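Local coordinates for insecticidal crystal protein Cry35Ab1 (Bacillus thuringiensis, PDB 4JP0) that acts with Cry34Ab1 as a binary insecticidal toxin that kills western corn rootworm larvae, probably by attacking the midgut epithelium, at residues Y203-Q209 with T316-R322; I184-D188 with I244-G248; P149-L155 with Q174-W178; Q250-G256 with S284-M290; T81-T85 with G266-E270. All coordinates share one frame; numbering follows the deposited sequence.

How the interactions relate
Interaction 5 ties the N-terminal beta-trefoil to the toxin_10 domain; the others hold the latter and its linker together. From the N terminus, 81-85 of the trefoil meets 266-270 in interaction 5, closing the longest loop, 180 residues. Interactions 2 and 3 both lie within that loop: interaction 3 fastens the linker 149-155 to edge strand 174-182, and interaction 2 joins the loop 184-188 to the end of helix 240-247. Interaction 1 pairs 203-209 with 316-322 in the central sheet and crosses both interaction 2 and interaction 5; the salt bridge from R322 to D188 links it to interaction 2. Interaction 4 sits inside the loop of interaction 1 and crosses interaction 5.

Interaction 1: Y203-Q209 with T316-R322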
# COMPACT_ATOMS: atom_id res chain seq x y z
N TYR A 203 -9.54 -4.15 1.24
CA TYR A 203 -8.55 -5.21 0.93
C TYR A 203 -7.41 -5.09 1.92
O TYR A 203 -7.17 -4.00 2.46
CB TYR A 203 -7.98 -5.01 -0.49
CG TYR A 203 -8.90 -5.53 -1.60
CD1 TYR A 203 -10.18 -5.01 -1.76
CD2 TYR A 203 -8.47 -6.54 -2.49
CE1 TYR A 203 -11.05 -5.51 -2.75
CE2 TYR A 203 -9.27 -7.01 -3.47
CZ TYR A 203 -10.57 -6.49 -3.61
OH TYR A 203 -11.37 -6.97 -4.61
N ILE A 204 -6.67 -6.18 2.13
CA ILE A 204 -5.50 -6.17 2.99
C ILE A 204 -4.24 -6.12 2.14
O ILE A 204 -4.02 -6.96 1.25
CB ILE A 204 -5.48 -7.45 3.85
CG1 ILE A 204 -6.70 -7.48 4.76
CG2 ILE A 204 -4.23 -7.50 4.77
CD1 ILE A 204 -6.93 -8.88 5.40
N LEU A 205 -3.42 -5.12 2.38
CA LEU A 205 -2.13 -4.98 1.69
C LEU A 205 -1.02 -5.20 2.76
O LEU A 205 -0.93 -4.50 3.78
CB LEU A 205 -2.05 -3.60 1.01
CG LEU A 205 -0.75 -3.20 0.32
CD1 LEU A 205 -0.29 -4.26 -0.69
CD2 LEU A 205 -0.89 -1.81 -0.34
N LYS A 206 -0.19 -6.22 2.51
CA LYS A 206 0.84 -6.61 3.44
C LYS A 206 2.18 -6.35 2.82
O LYS A 206 2.33 -6.43 1.58
CB LYS A 206 0.78 -8.12 3.65
CG LYS A 206 -0.54 -8.67 4.07
CD LYS A 206 -0.37 -10.12 4.51
CE LYS A 206 -1.70 -10.79 4.77
NZ LYS A 206 -1.56 -12.15 5.29
N LYS A 207 3.15 -6.07 3.69
CA LYS A 207 4.56 -5.96 3.29
C LYS A 207 5.41 -6.91 4.12
O LYS A 207 5.53 -6.73 5.34
CB LYS A 207 5.12 -4.54 3.44
CG LYS A 207 6.45 -4.40 2.68
CD LYS A 207 7.20 -3.06 2.91
CE LYS A 207 7.93 -3.04 4.26
NZ LYS A 207 8.70 -1.76 4.47
N TYR A 208 5.99 -7.92 3.47
CA TYR A 208 6.90 -8.85 4.12
C TYR A 208 8.30 -8.55 3.69
O TYR A 208 8.54 -8.09 2.55
CB TYR A 208 6.62 -10.28 3.67
CG TYR A 208 5.30 -10.86 4.15
CD1 TYR A 208 4.18 -10.90 3.31
CD2 TYR A 208 5.17 -11.36 5.43
CE1 TYR A 208 2.96 -11.44 3.78
CE2 TYR A 208 3.96 -11.90 5.87
CZ TYR A 208 2.87 -11.93 5.04
OH TYR A 208 1.66 -12.49 5.50
N GLN A 209 9.25 -8.78 4.59
CA GLN A 209 10.66 -8.70 4.23
C GLN A 209 11.37 -9.94 4.78
O GLN A 209 10.88 -10.57 5.72
CB GLN A 209 11.31 -7.41 4.71
CG GLN A 209 10.82 -6.18 3.97
CD GLN A 209 11.44 -4.90 4.50
OE1 GLN A 209 11.58 -4.74 5.71
NE2 GLN A 209 11.80 -3.98 3.60
N THR A 316 11.67 -7.58 -0.51
CA THR A 316 10.41 -7.02 -0.02
C THR A 316 9.28 -7.60 -0.85
O THR A 316 9.33 -7.55 -2.09
CB THR A 316 10.42 -5.50 -0.14
OG1 THR A 316 11.42 -4.99 0.74
CG2 THR A 316 9.11 -4.87 0.40
N SER A 317 8.26 -8.14 -0.20
CA SER A 317 7.13 -8.71 -0.91
C SER A 317 5.85 -7.93 -0.56
O SER A 317 5.43 -7.92 0.58
CB SER A 317 6.94 -10.18 -0.52
OG SER A 317 5.90 -10.77 -1.29
N LEU A 318 5.27 -7.27 -1.55
CA LEU A 318 4.02 -6.54 -1.36
C LEU A 318 2.92 -7.47 -1.86
O LEU A 318 3.00 -7.97 -2.98
CB LEU A 318 4.08 -5.27 -2.19
CG LEU A 318 4.83 -4.16 -1.46
CD1 LEU A 318 4.94 -2.86 -2.29
CD2 LEU A 318 4.11 -3.88 -0.18
N GLU A 319 1.92 -7.75 -1.03
CA GLU A 319 0.90 -8.74 -1.41
C GLU A 319 -0.47 -8.21 -1.03
O GLU A 319 -0.68 -7.76 0.08
CB GLU A 319 1.17 -10.08 -0.68
CG GLU A 319 2.55 -10.68 -0.97
CD GLU A 319 2.93 -11.85 -0.06
OE1 GLU A 319 2.07 -12.44 0.61
OE2 GLU A 319 4.12 -12.22 0.01
N LEU A 320 -1.41 -8.31 -1.95
CA LEU A 320 -2.73 -7.75 -1.77
C LEU A 320 -3.78 -8.85 -1.77
O LEU A 320 -3.77 -9.72 -2.66
CB LEU A 320 -3.02 -6.80 -2.93
CG LEU A 320 -4.37 -6.09 -2.92
CD1 LEU A 320 -4.41 -5.09 -1.79
CD2 LEU A 320 -4.63 -5.38 -4.25
N TYR A 321 -4.69 -8.77 -0.80
CA TYR A 321 -5.71 -9.80 -0.57
C TYR A 321 -7.13 -9.25 -0.45
O TYR A 321 -7.36 -8.21 0.20
CB TYR A 321 -5.42 -10.49 0.76
CG TYR A 321 -4.03 -11.13 0.85
CD1 TYR A 321 -2.91 -10.35 1.12
CD2 TYR A 321 -3.85 -12.49 0.63
CE1 TYR A 321 -1.67 -10.91 1.20
CE2 TYR A 321 -2.58 -13.07 0.72
CZ TYR A 321 -1.50 -12.26 0.98
OH TYR A 321 -0.23 -12.81 1.06
N ARG A 322 -8.07 -9.96 -1.10
CA ARG A 322 -9.48 -9.73 -0.86
C ARG A 322 -9.72 -10.29 0.53
O ARG A 322 -9.01 -11.21 0.95
CB ARG A 322 -10.34 -10.60 -1.73
CG ARG A 322 -10.49 -10.24 -3.13
CD ARG A 322 -11.66 -10.98 -3.81
NE ARG A 322 -11.41 -11.00 -5.24
CZ ARG A 322 -11.70 -11.99 -6.04
NH1 ARG A 322 -12.30 -13.09 -5.58
NH2 ARG A 322 -11.40 -11.85 -7.33
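K206 NZ stands over one face of the Y321 ring, 4.6 Å from its centroid, in a cation-pi contact, while I204 O lies in plane at that ring's edge. One face of the Y203 ring takes R322 CA in a CH-pi contact, and the edge of Y208 is turned to Y321 OH. The strands are the two central ones of the four-stranded antiparallel sheet of the toxin_10 domain, running 162° apart. I204-Y321, K206-E319 and Y208-S317 are hydrogen-bonded pairs; L205-L320, K207-L318 and Q209-T316 alternate with them and put their side chains on the other face, where L247 of helix 240-247 covers L205 and L320.

K206 keeps CG beside its backbone N (chi1 -55°) and then runs extended, crossing Y321 at about a right angle so that CE comes 3.6 Å from Y321 CE1. Its ammonium also donates to Y208 OH and forms a salt bridge with E327, which would favour its charged form. The carboxylate of E319 is held by S317 OG, which donates to OE2 on its anti lone pair. At the far end Q209 NE2 donates to T316 OG1 at 3.1 Å, with the acceptor in its amide plane.

Interaction 2: I184-D188 with I244-G248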
# COMPACT_ATOMS: atom_id res chain seq x y z
N ILE A 184 -12.45 0.61 -3.80
CA ILE A 184 -12.53 1.51 -4.94
C ILE A 184 -11.16 1.82 -5.53
O ILE A 184 -11.08 2.20 -6.69
CB ILE A 184 -13.30 2.83 -4.59
CG1 ILE A 184 -12.67 3.50 -3.36
CG2 ILE A 184 -14.79 2.51 -4.32
CD1 ILE A 184 -13.15 4.97 -3.15
N MET A 185 -10.11 1.67 -4.73
CA MET A 185 -8.75 1.95 -5.17
C MET A 185 -8.06 0.69 -5.70
O MET A 185 -6.87 0.71 -6.03
CB MET A 185 -7.93 2.51 -4.01
CG MET A 185 -8.46 3.82 -3.48
SD MET A 185 -7.66 4.29 -1.96
CE MET A 185 -8.78 5.58 -1.41
N VAL A 186 -8.80 -0.41 -5.74
CA VAL A 186 -8.25 -1.68 -6.19
C VAL A 186 -8.89 -2.16 -7.47
O VAL A 186 -10.10 -2.27 -7.53
CB VAL A 186 -8.45 -2.76 -5.12
CG1 VAL A 186 -8.07 -4.15 -5.68
CG2 VAL A 186 -7.64 -2.41 -3.88
N ASN A 187 -8.08 -2.44 -8.49
CA ASN A 187 -8.59 -2.98 -9.73
C ASN A 187 -8.50 -4.49 -9.62
O ASN A 187 -7.41 -5.06 -9.75
CB ASN A 187 -7.81 -2.44 -10.93
CG ASN A 187 -8.09 -3.20 -12.22
OD1 ASN A 187 -9.26 -3.55 -12.48
ND2 ASN A 187 -7.19 -3.48 -13.06
N ASP A 188 -9.65 -5.13 -9.38
CA ASP A 188 -9.76 -6.58 -9.18
C ASP A 188 -10.70 -7.09 -10.27
O ASP A 188 -11.92 -7.13 -10.10
CB ASP A 188 -10.31 -6.89 -7.78
CG ASP A 188 -10.29 -8.39 -7.42
OD1 ASP A 188 -10.13 -9.25 -8.31
OD2 ASP A 188 -10.42 -8.79 -6.25
N ILE A 244 1.14 -1.86 -10.70
CA ILE A 244 0.62 -0.67 -11.34
C ILE A 244 -0.84 -0.87 -11.72
O ILE A 244 -1.70 -0.08 -11.35
CB ILE A 244 1.41 -0.29 -12.60
CG1 ILE A 244 2.88 -0.06 -12.27
CG2 ILE A 244 0.77 0.97 -13.25
CD1 ILE A 244 3.80 -0.04 -13.52
N ASN A 245 -1.16 -1.90 -12.47
CA ASN A 245 -2.56 -1.98 -12.90
C ASN A 245 -3.52 -2.31 -11.75
O ASN A 245 -4.71 -2.06 -11.87
CB ASN A 245 -2.74 -2.93 -14.09
CG ASN A 245 -2.48 -2.23 -15.49
OD1 ASN A 245 -2.25 -1.01 -15.59
ND2 ASN A 245 -2.52 -3.03 -16.55
N THR A 246 -3.02 -2.84 -10.65
CA THR A 246 -3.89 -3.19 -9.52
C THR A 246 -4.06 -2.06 -8.51
O THR A 246 -5.17 -1.84 -8.03
CB THR A 246 -3.41 -4.47 -8.77
OG1 THR A 246 -3.20 -5.54 -9.70
CG2 THR A 246 -4.51 -5.01 -7.91
N LEU A 247 -2.98 -1.37 -8.18
CA LEU A 247 -3.01 -0.31 -7.16
C LEU A 247 -2.60 1.08 -7.63
O LEU A 247 -2.74 2.04 -6.89
CB LEU A 247 -2.09 -0.69 -6.00
CG LEU A 247 -2.53 -1.93 -5.19
CD1 LEU A 247 -1.44 -2.34 -4.24
CD2 LEU A 247 -3.87 -1.62 -4.46
N GLY A 248 -2.07 1.19 -8.85
CA GLY A 248 -1.69 2.51 -9.33
C GLY A 248 -0.37 3.06 -8.80
O GLY A 248 -0.15 4.27 -8.73
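N187 N donates to T246 O at 3.0 Å, nearly straight at 174°, fastening the loop after strand 174-182 to the last turn of helix 240-247 in the toxin_10 domain. Beside that bond V186 CA lies 3.6 Å from the same T246 O in a CA-H...O contact, so one helix-terminal carbonyl serves two neighbouring residues.

N187 grips the helix a second time. Its CG is anti to the backbone N (chi1 167°), which carries the amide forward to N245 O; ND2 donates at 3.1 Å. The acceptor is in the amide plane of N187, yet ND2 stands above the carbonyl plane of N245, so the bond misses the lone pairs. Two successive carbonyls at the helix end are thereby bound by one asparagine.

The apolar part is small. V186 and L247 lie side by side and point the same way; L320 and M331 from the sheet also pack on L247. G248 leaves the helix with positive phi, and its N still donates to I244 O. The methyl of T246 also touches the loop, CG2 lying 3.4 Å from N187 O.

Interaction 3: P149-L155 with Q174-W178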
# COMPACT_ATOMS: atom_id res chain seq x y z
N PRO A 149 -2.92 -7.99 12.51
CA PRO A 149 -2.11 -8.98 13.23
C PRO A 149 -0.86 -8.34 13.87
O PRO A 149 -0.65 -7.12 13.83
CB PRO A 149 -1.75 -9.98 12.12
CG PRO A 149 -1.55 -9.08 10.95
CD PRO A 149 -2.62 -7.98 11.07
N ILE A 150 -0.04 -9.16 14.51
CA ILE A 150 1.20 -8.66 15.11
C ILE A 150 2.21 -8.32 14.03
O ILE A 150 2.49 -9.12 13.13
CB ILE A 150 1.77 -9.77 15.99
CG1 ILE A 150 0.79 -9.99 17.16
CG2 ILE A 150 3.19 -9.40 16.45
CD1 ILE A 150 0.90 -11.40 17.77
N ILE A 151 2.78 -7.12 14.11
CA ILE A 151 3.70 -6.66 13.09
C ILE A 151 5.10 -6.70 13.62
O ILE A 151 5.32 -6.21 14.75
CB ILE A 151 3.35 -5.20 12.77
CG1 ILE A 151 1.86 -5.12 12.47
CG2 ILE A 151 4.16 -4.67 11.55
CD1 ILE A 151 1.53 -5.88 11.21
N ASP A 152 6.06 -7.20 12.84
CA ASP A 152 7.46 -7.19 13.32
C ASP A 152 8.09 -5.81 13.12
O ASP A 152 7.65 -5.06 12.25
CB ASP A 152 8.33 -8.22 12.57
CG ASP A 152 8.11 -9.64 13.05
OD1 ASP A 152 7.24 -9.89 13.93
OD2 ASP A 152 8.81 -10.58 12.62
N THR A 153 9.14 -5.48 13.87
CA THR A 153 9.82 -4.19 13.68
C THR A 153 11.31 -4.35 13.40
O THR A 153 11.96 -3.38 13.00
CB THR A 153 9.70 -3.30 14.92
OG1 THR A 153 10.31 -3.97 16.03
CG2 THR A 153 8.24 -3.16 15.33
N LYS A 154 11.84 -5.55 13.63
CA LYS A 154 13.26 -5.80 13.39
C LYS A 154 13.52 -7.00 12.48
O LYS A 154 13.16 -8.12 12.80
CB LYS A 154 13.97 -6.02 14.71
CG LYS A 154 15.48 -6.11 14.60
CD LYS A 154 16.13 -6.37 15.96
CE LYS A 154 16.35 -7.87 16.19
NZ LYS A 154 17.29 -8.23 17.31
N LEU A 155 14.18 -6.76 11.36
CA LEU A 155 14.45 -7.83 10.42
C LEU A 155 15.54 -8.73 10.99
O LEU A 155 16.57 -8.25 11.46
CB LEU A 155 14.90 -7.22 9.09
CG LEU A 155 15.16 -8.16 7.94
CD1 LEU A 155 13.80 -8.64 7.39
CD2 LEU A 155 15.91 -7.40 6.86
N GLN A 174 8.97 -11.99 7.27
CA GLN A 174 8.45 -11.31 8.47
C GLN A 174 7.50 -10.20 8.04
O GLN A 174 7.81 -9.44 7.13
CB GLN A 174 9.59 -10.66 9.24
CG GLN A 174 10.57 -11.65 9.82
CD GLN A 174 11.78 -10.96 10.45
OE1 GLN A 174 12.89 -11.05 9.92
NE2 GLN A 174 11.56 -10.28 11.57
N LEU A 175 6.32 -10.14 8.66
CA LEU A 175 5.35 -9.10 8.29
C LEU A 175 5.79 -7.80 8.91
O LEU A 175 5.72 -7.66 10.12
CB LEU A 175 3.99 -9.47 8.84
CG LEU A 175 2.88 -8.46 8.52
CD1 LEU A 175 2.59 -8.40 7.02
CD2 LEU A 175 1.64 -8.84 9.33
N MET A 176 6.15 -6.82 8.06
CA MET A 176 6.69 -5.56 8.51
C MET A 176 5.69 -4.44 8.40
O MET A 176 5.94 -3.36 8.92
CB MET A 176 7.95 -5.19 7.71
CG MET A 176 9.01 -6.27 7.71
SD MET A 176 9.71 -6.52 9.38
CE MET A 176 10.78 -5.03 9.42
N GLY A 177 4.58 -4.67 7.69
CA GLY A 177 3.56 -3.63 7.52
C GLY A 177 2.26 -4.25 7.01
O GLY A 177 2.30 -5.25 6.30
N TRP A 178 1.12 -3.64 7.36
CA TRP A 178 -0.18 -4.19 7.03
C TRP A 178 -1.14 -3.00 7.04
O TRP A 178 -1.08 -2.16 7.94
CB TRP A 178 -0.56 -5.20 8.12
CG TRP A 178 -1.81 -5.99 8.05
CD1 TRP A 178 -1.91 -7.33 7.78
CD2 TRP A 178 -3.14 -5.57 8.42
NE1 TRP A 178 -3.22 -7.75 7.90
CE2 TRP A 178 -4.00 -6.69 8.29
CE3 TRP A 178 -3.70 -4.34 8.81
CZ2 TRP A 178 -5.36 -6.64 8.56
CZ3 TRP A 178 -5.06 -4.28 9.09
CH2 TRP A 178 -5.88 -5.41 8.95
O HOH W 1 7.56 -2.96 10.74
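P149 lies over the indole of W178: its CD sits 3.3 Å from the centroid of the five-membered ring and only 12° off the normal, a close CH-pi contact. The proline crosses the indole obliquely, leaving CG to reach L175 CD2 at 3.6 Å. That methyl is shared, because I151 CD1 comes down on it at 3.5 Å. I151 CD1 also touches W178 CB, the two side chains crossing at about a right angle; both torsions of I151 (chi1 -52°, and chi2 of the same sign) fold its end back toward the strand.

D152 and Q174 likewise cross nearly at right angles, their carboxylate and amide planes 67° apart. Q174 NE2 donates to D152 OD2 on its anti side and to K154 O, both at 3.0 Å, while Q174 OE1 accepts from K156 N, so the amide is held at both ends. D152 N donates to L175 O at 2.8 Å, and a water joins D152 O to M176 O.

This linker segment runs along the outer strand of the four-stranded sheet. On that strand's inner side M176 and G177 both face K207 in a classic beta bulge, while L175 and W178 rest on Y208 and I204 of strand 202-221.

Interaction 4: Q250-G256 with S284-M290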
# COMPACT_ATOMS: atom_id res chain seq x y z
N GLN A 250 4.16 2.05 -8.56
CA GLN A 250 5.29 1.19 -8.94
C GLN A 250 6.43 1.32 -7.94
O GLN A 250 6.48 2.29 -7.16
CB GLN A 250 5.82 1.55 -10.33
CG GLN A 250 6.40 2.96 -10.43
CD GLN A 250 6.65 3.39 -11.88
OE1 GLN A 250 5.80 3.19 -12.74
NE2 GLN A 250 7.81 4.00 -12.14
N ILE A 251 7.35 0.35 -7.97
CA ILE A 251 8.52 0.42 -7.13
C ILE A 251 9.65 0.84 -8.03
O ILE A 251 9.88 0.22 -9.07
CB ILE A 251 8.85 -0.91 -6.49
CG1 ILE A 251 7.66 -1.46 -5.67
CG2 ILE A 251 10.01 -0.69 -5.56
CD1 ILE A 251 7.15 -0.50 -4.66
N ASN A 252 10.33 1.91 -7.66
CA ASN A 252 11.46 2.41 -8.46
C ASN A 252 12.79 1.80 -8.03
O ASN A 252 12.86 1.04 -7.06
CB ASN A 252 11.51 3.93 -8.42
CG ASN A 252 10.54 4.55 -9.36
OD1 ASN A 252 9.81 3.85 -10.07
ND2 ASN A 252 10.52 5.89 -9.40
N ILE A 253 13.86 2.16 -8.75
CA ILE A 253 15.16 1.52 -8.53
C ILE A 253 15.71 1.68 -7.09
O ILE A 253 16.56 0.92 -6.60
CB ILE A 253 16.14 2.05 -9.64
CG1 ILE A 253 17.44 1.26 -9.67
CG2 ILE A 253 16.40 3.54 -9.48
CD1 ILE A 253 18.24 1.46 -10.94
N ASP A 254 15.19 2.73 -6.50
CA ASP A 254 15.32 3.25 -5.15
C ASP A 254 14.64 2.29 -4.13
O ASP A 254 14.85 2.37 -2.90
CB ASP A 254 14.41 4.54 -5.27
CG ASP A 254 14.43 5.43 -4.03
OD1 ASP A 254 14.06 4.97 -2.92
OD2 ASP A 254 14.76 6.63 -4.09
N SER A 255 13.83 1.37 -4.64
CA SER A 255 12.91 0.58 -3.78
C SER A 255 11.85 1.49 -3.15
O SER A 255 11.08 1.07 -2.28
CB SER A 255 13.63 -0.23 -2.70
OG SER A 255 14.22 -1.39 -3.26
N GLY A 256 11.80 2.74 -3.59
CA GLY A 256 10.75 3.62 -3.08
C GLY A 256 9.56 3.55 -4.01
O GLY A 256 9.67 3.10 -5.14
N SER A 284 9.92 7.31 -3.52
CA SER A 284 11.11 7.20 -4.35
C SER A 284 11.74 8.56 -4.58
O SER A 284 11.06 9.58 -4.58
CB SER A 284 10.77 6.56 -5.69
OG SER A 284 11.89 6.58 -6.56
N HIS A 285 13.06 8.55 -4.79
CA HIS A 285 13.81 9.77 -5.11
C HIS A 285 14.37 9.66 -6.52
O HIS A 285 15.17 10.49 -6.97
CB HIS A 285 14.94 9.96 -4.10
CG HIS A 285 14.49 10.43 -2.76
ND1 HIS A 285 13.50 9.80 -2.04
CD2 HIS A 285 14.92 11.46 -1.98
CE1 HIS A 285 13.32 10.43 -0.89
NE2 HIS A 285 14.17 11.44 -0.83
N GLU A 286 13.97 8.60 -7.21
CA GLU A 286 14.44 8.31 -8.55
C GLU A 286 13.29 8.35 -9.53
O GLU A 286 12.12 8.38 -9.15
CB GLU A 286 15.08 6.92 -8.60
CG GLU A 286 16.22 6.69 -7.62
CD GLU A 286 17.55 7.34 -8.02
OE1 GLU A 286 17.71 7.86 -9.16
OE2 GLU A 286 18.46 7.32 -7.16
N THR A 287 13.64 8.31 -10.80
CA THR A 287 12.64 8.32 -11.84
C THR A 287 12.58 6.98 -12.56
O THR A 287 11.61 6.70 -13.28
CB THR A 287 12.91 9.48 -12.81
OG1 THR A 287 11.82 9.61 -13.72
CG2 THR A 287 14.08 9.18 -13.70
N LYS A 288 13.58 6.14 -12.37
CA LYS A 288 13.61 4.85 -13.06
C LYS A 288 12.85 3.75 -12.31
O LYS A 288 13.11 3.53 -11.15
CB LYS A 288 15.05 4.39 -13.29
CG LYS A 288 15.17 3.15 -14.15
CD LYS A 288 16.63 2.82 -14.45
CE LYS A 288 16.78 1.75 -15.56
NZ LYS A 288 16.34 0.36 -15.17
N ILE A 289 11.93 3.07 -12.99
CA ILE A 289 11.19 1.95 -12.45
C ILE A 289 12.12 0.79 -12.19
O ILE A 289 13.05 0.59 -12.94
CB ILE A 289 10.10 1.50 -13.44
CG1 ILE A 289 9.16 0.48 -12.80
CG2 ILE A 289 10.71 0.90 -14.68
CD1 ILE A 289 7.83 0.28 -13.54
N MET A 290 11.89 0.01 -11.13
CA MET A 290 12.79 -1.12 -10.90
C MET A 290 12.65 -2.20 -11.95
O MET A 290 11.55 -2.69 -12.24
CB MET A 290 12.57 -1.77 -9.54
CG MET A 290 13.61 -2.87 -9.28
SD MET A 290 13.20 -3.76 -7.82
CE MET A 290 13.49 -2.49 -6.58
O HOH W 2 9.33 7.53 -11.81
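Backbone bonds clamp I251 and I253 to the chain at 288-290: M290 N donates to I251 O at 2.9 Å, and I253 N donates to K288 O, also at 2.9 Å. N252, between them, bridges to I289.

Side-chain polar bonds follow. N252 ND2 reaches E286 O at 3.0 Å, but from well above the carbonyl plane and at a bent 130°, and a water links the same ND2 to T287 O. D254, with CG anti to its N (chi1 -174°), sends OD2 to H285 N at 2.7 Å; the N-H arrives from above the carboxylate plane. S284 OG accepts from E286 N, forming an ST turn at the start of 284-290.

Segment 250-256 turns as well: N252 to S255 is a type I beta turn, at the tip of the small hairpin of strands 249-251 and 257-259 in the toxin_10 domain. G256 fits close against S284, with CA atoms 3.8 Å apart. S255 OG is in van der Waals contact with the methyl CE of M290.

Among the apolar contacts, I251 and M290 lie side by side, I251 CG2 to M290 CE at 4.0 Å. I253 CG2 rests 3.7 Å from E286 CG.

Interaction 5: T81-T85 with G266-E270; sequences TYSST and GGTDE
Y82 OH donates to E270 OE1 at a modelled 2.4 Å, a doubtfully short length; tyrosine and glutamate come from opposite directions, and OE1 lies in plane at the ring edge. A water in that same plane donates to Y82 OH at 2.8 Å and makes weak bonds to G267 O and E270 N. S84 OG, set between its backbone N and carbonyl carbon (chi1 68°), approaches G266 O at 2.5 Å, again doubtfully short for a hydrogen bond, and accepts a weak bond from D269 N.

Backbone bonding is firmer: S84 N donates to G266 O at 2.9 Å and ties the two segments directly. The contact lies at the junction of the two domains: 81-85 belongs to the beta-trefoil of ricin B type, 266-270 to the toxin_10 domain. Within the trefoil loop, T85 N donates to S83 OG in an ST turn.

Close van der Waals fits come next. G266 CA lies 3.5 Å from Y82 O and 4.0 Å from Y82 CD2, leaving little room beside the ring. One face of the Y82 ring carries S84 N, offset toward the rim. M185 and I58 also touch this tyrosine, and I58 reaches E270 too. Further along, E270 CG rests 3.4 Å from S84 O.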
# COMPACT_ATOMS: atom_id res chain seq x y z
N THR A 81 -16.79 7.36 -12.10
CA THR A 81 -15.71 6.44 -11.76
C THR A 81 -14.65 7.11 -10.86
O THR A 81 -14.12 8.18 -11.18
CB THR A 81 -15.05 5.96 -13.05
OG1 THR A 81 -16.03 5.29 -13.85
CG2 THR A 81 -13.99 4.89 -12.76
N TYR A 82 -14.29 6.45 -9.76
CA TYR A 82 -13.32 6.99 -8.86
C TYR A 82 -12.03 7.24 -9.59
O TYR A 82 -11.59 6.42 -10.39
CB TYR A 82 -13.04 6.03 -7.69
CG TYR A 82 -11.90 6.49 -6.84
CD1 TYR A 82 -11.95 7.72 -6.16
CD2 TYR A 82 -10.75 5.72 -6.71
CE1 TYR A 82 -10.90 8.17 -5.37
CE2 TYR A 82 -9.69 6.16 -5.91
CZ TYR A 82 -9.77 7.38 -5.26
OH TYR A 82 -8.74 7.80 -4.46
N SER A 83 -11.45 8.40 -9.33
CA SER A 83 -10.12 8.69 -9.84
C SER A 83 -9.27 9.26 -8.70
O SER A 83 -9.66 10.30 -8.13
CB SER A 83 -10.19 9.71 -10.97
OG SER A 83 -8.87 10.23 -11.17
N SER A 84 -8.12 8.63 -8.39
CA SER A 84 -7.33 9.09 -7.26
C SER A 84 -6.58 10.39 -7.58
O SER A 84 -5.93 10.95 -6.72
CB SER A 84 -6.38 8.01 -6.70
OG SER A 84 -5.34 7.71 -7.62
N THR A 85 -6.72 10.88 -8.80
CA THR A 85 -6.10 12.13 -9.15
C THR A 85 -7.12 13.22 -9.40
O THR A 85 -6.75 14.31 -9.85
CB THR A 85 -5.15 11.94 -10.36
OG1 THR A 85 -5.82 11.21 -11.41
CG2 THR A 85 -3.99 11.03 -9.98
N GLY A 266 -8.75 3.53 -10.36
CA GLY A 266 -8.48 4.86 -9.83
C GLY A 266 -7.15 5.04 -9.13
O GLY A 266 -6.66 6.15 -9.03
N GLY A 267 -6.54 3.96 -8.64
CA GLY A 267 -5.26 4.08 -7.94
C GLY A 267 -5.31 4.48 -6.46
O GLY A 267 -6.38 4.62 -5.88
N THR A 268 -4.13 4.64 -5.85
CA THR A 268 -4.04 4.89 -4.42
C THR A 268 -3.34 6.20 -4.08
O THR A 268 -2.86 6.39 -2.95
CB THR A 268 -3.27 3.73 -3.76
OG1 THR A 268 -2.14 3.40 -4.59
CG2 THR A 268 -4.10 2.45 -3.74
N ASP A 269 -3.29 7.13 -5.03
CA ASP A 269 -2.59 8.38 -4.80
C ASP A 269 -3.07 9.09 -3.56
O ASP A 269 -2.33 9.74 -2.91
CB ASP A 269 -2.64 9.35 -5.97
CG ASP A 269 -1.60 10.43 -5.84
OD1 ASP A 269 -0.43 10.08 -5.87
OD2 ASP A 269 -1.93 11.58 -5.62
N GLU A 270 -4.35 8.96 -3.27
CA GLU A 270 -4.92 9.69 -2.16
C GLU A 270 -4.70 9.04 -0.80
O GLU A 270 -5.17 9.58 0.21
CB GLU A 270 -6.41 10.01 -2.39
CG GLU A 270 -6.63 11.10 -3.41
CD GLU A 270 -8.04 11.10 -3.99
OE1 GLU A 270 -8.78 10.12 -3.81
OE2 GLU A 270 -8.40 12.06 -4.67
O HOH W 3 -6.40 6.75 -3.25